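Local coordinates for hypothetical protein (Pseudomonas putida, PDB 2HLJ) that probably acts on acyl-CoA thioesters, as a hotdog-fold thioesterase or acyltransferase that may use betainyl-CoA, at residues Q79-G84 with Q144-M149. Numbering follows the deposited sequence.
Sequences QTQILG and QAPQYM
Leu83 packs against Pro146 and Met149 while Gln81 bonds to Gln144, joining strand 75-85 to the irregular chain that follows helix 127-138; Gln81 and Leu83 both point toward this loop, and together with Pro146 they account for most of the 201 Å² buried between the two segments. Leu83 divides its methyls between two partners. CD2 lies 3.7 Å from Pro146 CG, the side chains sliding past each other in opposite directions, while CD1 meets the selenium of selenomethionine Met149 tip to tip, at 3.5 Å from SE; the Met149 chain, bent at chi2, brings SE to that methyl. The polar link is made by Gln81, whose NE2 donates to Gln144 O at 2.8 Å with an N-H...O angle of 149°. The carbonyl oxygen sits close to the amide plane, 13° out of it, and the donor lies nearly on the extension of the C=O bond. CD of Gln81 lies anti to CA (chi2 -168°), the extended chain placing the amide beside the loop; the same NE2 passes 3.9 Å from Pro146 CG. An alanine at Gln81 would probably leave Gln144 O without this donor and open a gap beside the proline ring. Tyr93 of the adjacent strand 89-98 also touches Pro146, and its OH bonds Tyr148 N. One hydrogen bond, flanked by apolar contacts, thus ties the loop to the hotdog sheet through a main-chain carbonyl, independent of the Gln144 side-chain chemistry.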
loop_
_atom_site.group_PDB
_atom_site.type_symbol
_atom_site.label_atom_id
_atom_site.label_comp_id
_atom_site.label_asym_id
_atom_site.label_seq_id
_atom_site.Cartn_x
_atom_site.Cartn_y
_atom_site.Cartn_z
ATOM N N GLN A 79 15.129 -1.062 4.781
ATOM C CA GLN A 79 15.687 -2.308 5.292
ATOM C C GLN A 79 14.712 -3.440 5.000
ATOM O O GLN A 79 13.511 -3.260 5.041
ATOM C CB GLN A 79 15.979 -2.203 6.808
ATOM C CG GLN A 79 17.229 -1.348 7.024
ATOM C CD GLN A 79 17.543 -0.999 8.447
ATOM O OE1 GLN A 79 18.211 -0.009 8.665
ATOM N NE2 GLN A 79 17.065 -1.781 9.420
ATOM N N THR A 80 15.235 -4.604 4.673
ATOM C CA THR A 80 14.389 -5.685 4.179
ATOM C C THR A 80 14.785 -6.978 4.884
ATOM O O THR A 80 15.970 -7.290 4.987
ATOM C CB THR A 80 14.496 -5.854 2.682
ATOM O OG1 THR A 80 14.200 -4.611 1.992
ATOM C CG2 THR A 80 13.567 -6.957 2.212
ATOM N N GLN A 81 13.796 -7.680 5.413
ATOM C CA GLN A 81 13.978 -9.044 5.949
ATOM C C GLN A 81 13.070 -10.040 5.232
ATOM O O GLN A 81 11.911 -9.731 4.863
ATOM C CB GLN A 81 13.650 -9.100 7.415
ATOM C CG GLN A 81 14.427 -8.152 8.261
ATOM C CD GLN A 81 14.264 -8.448 9.757
ATOM O OE1 GLN A 81 14.407 -9.581 10.184
ATOM N NE2 GLN A 81 13.990 -7.410 10.544
ATOM N N ILE A 82 13.602 -11.241 5.048
ATOM C CA ILE A 82 12.862 -12.343 4.488
ATOM C C ILE A 82 12.305 -13.102 5.687
ATOM O O ILE A 82 13.055 -13.603 6.509
ATOM C CB ILE A 82 13.772 -13.219 3.571
ATOM C CG1 ILE A 82 14.182 -12.394 2.341
ATOM C CG2 ILE A 82 13.055 -14.503 3.136
ATOM C CD1 ILE A 82 15.306 -12.993 1.558
ATOM N N LEU A 83 10.983 -13.149 5.786
ATOM C CA LEU A 83 10.318 -13.784 6.905
ATOM C C LEU A 83 10.088 -15.256 6.650
ATOM O O LEU A 83 9.934 -16.022 7.587
ATOM C CB LEU A 83 8.980 -13.115 7.168
ATOM C CG LEU A 83 9.059 -11.611 7.343
ATOM C CD1 LEU A 83 7.659 -11.031 7.426
ATOM C CD2 LEU A 83 9.927 -11.296 8.552
ATOM N N GLY A 84 10.088 -15.661 5.384
ATOM C CA GLY A 84 9.700 -17.041 5.036
ATOM C C GLY A 84 9.518 -17.153 3.538
ATOM O O GLY A 84 9.398 -16.145 2.860
ATOM N N GLN A 144 16.902 -6.522 13.966
ATOM C CA GLN A 144 15.813 -6.197 14.869
ATOM C C GLN A 144 14.549 -6.954 14.437
ATOM O O GLN A 144 14.194 -6.930 13.260
ATOM C CB GLN A 144 15.569 -4.684 14.849
ATOM C CG GLN A 144 14.511 -4.198 15.846
ATOM C CD GLN A 144 15.040 -3.073 16.708
ATOM O OE1 GLN A 144 15.936 -3.287 17.532
ATOM N NE2 GLN A 144 14.505 -1.869 16.516
ATOM N N ALA A 145 13.875 -7.613 15.376
ATOM C CA ALA A 145 12.663 -8.383 15.047
ATOM C C ALA A 145 11.567 -7.499 14.416
ATOM O O ALA A 145 11.377 -6.343 14.806
ATOM C CB ALA A 145 12.115 -9.104 16.285
ATOM N N PRO A 146 10.873 -8.023 13.403
ATOM C CA PRO A 146 9.844 -7.220 12.753
ATOM C C PRO A 146 8.695 -6.909 13.699
ATOM O O PRO A 146 8.042 -7.809 14.238
ATOM C CB PRO A 146 9.394 -8.108 11.586
ATOM C CG PRO A 146 10.563 -9.022 11.348
ATOM C CD PRO A 146 11.019 -9.328 12.738
ATOM N N GLN A 147 8.468 -5.630 13.922
ATOM C CA GLN A 147 7.443 -5.230 14.861
ATOM C C GLN A 147 6.023 -5.304 14.276
ATOM O O GLN A 147 5.102 -5.779 14.938
ATOM C CB GLN A 147 7.754 -3.832 15.356
ATOM C CG GLN A 147 6.828 -3.363 16.438
ATOM C CD GLN A 147 7.215 -2.005 16.961
ATOM O OE1 GLN A 147 8.287 -1.484 16.630
ATOM N NE2 GLN A 147 6.338 -1.411 17.777
ATOM N N TYR A 148 5.869 -4.851 13.038
ATOM C CA TYR A 148 4.550 -4.624 12.422
ATOM C C TYR A 148 4.151 -5.818 11.552
ATOM O O TYR A 148 4.169 -5.784 10.309
ATOM C CB TYR A 148 4.569 -3.285 11.657
ATOM C CG TYR A 148 4.813 -2.145 12.624
ATOM C CD1 TYR A 148 3.771 -1.552 13.308
ATOM C CD2 TYR A 148 6.099 -1.696 12.888
ATOM C CE1 TYR A 148 3.999 -0.540 14.228
ATOM C CE2 TYR A 148 6.329 -0.664 13.793
ATOM C CZ TYR A 148 5.277 -0.117 14.462
ATOM O OH TYR A 148 5.523 0.874 15.347
HETATM N N MSE A 149 3.794 -6.883 12.262
HETATM C CA MSE A 149 3.463 -8.167 11.699
HETATM C C MSE A 149 2.101 -8.540 12.167
HETATM O O MSE A 149 1.771 -8.271 13.306
HETATM C CB MSE A 149 4.397 -9.212 12.290
HETATM C CG MSE A 149 5.797 -8.932 11.974
HETATM SE SE MSE A 149 6.065 -9.750 10.306
HETATM C CE MSE A 149 6.715 -11.448 11.283
#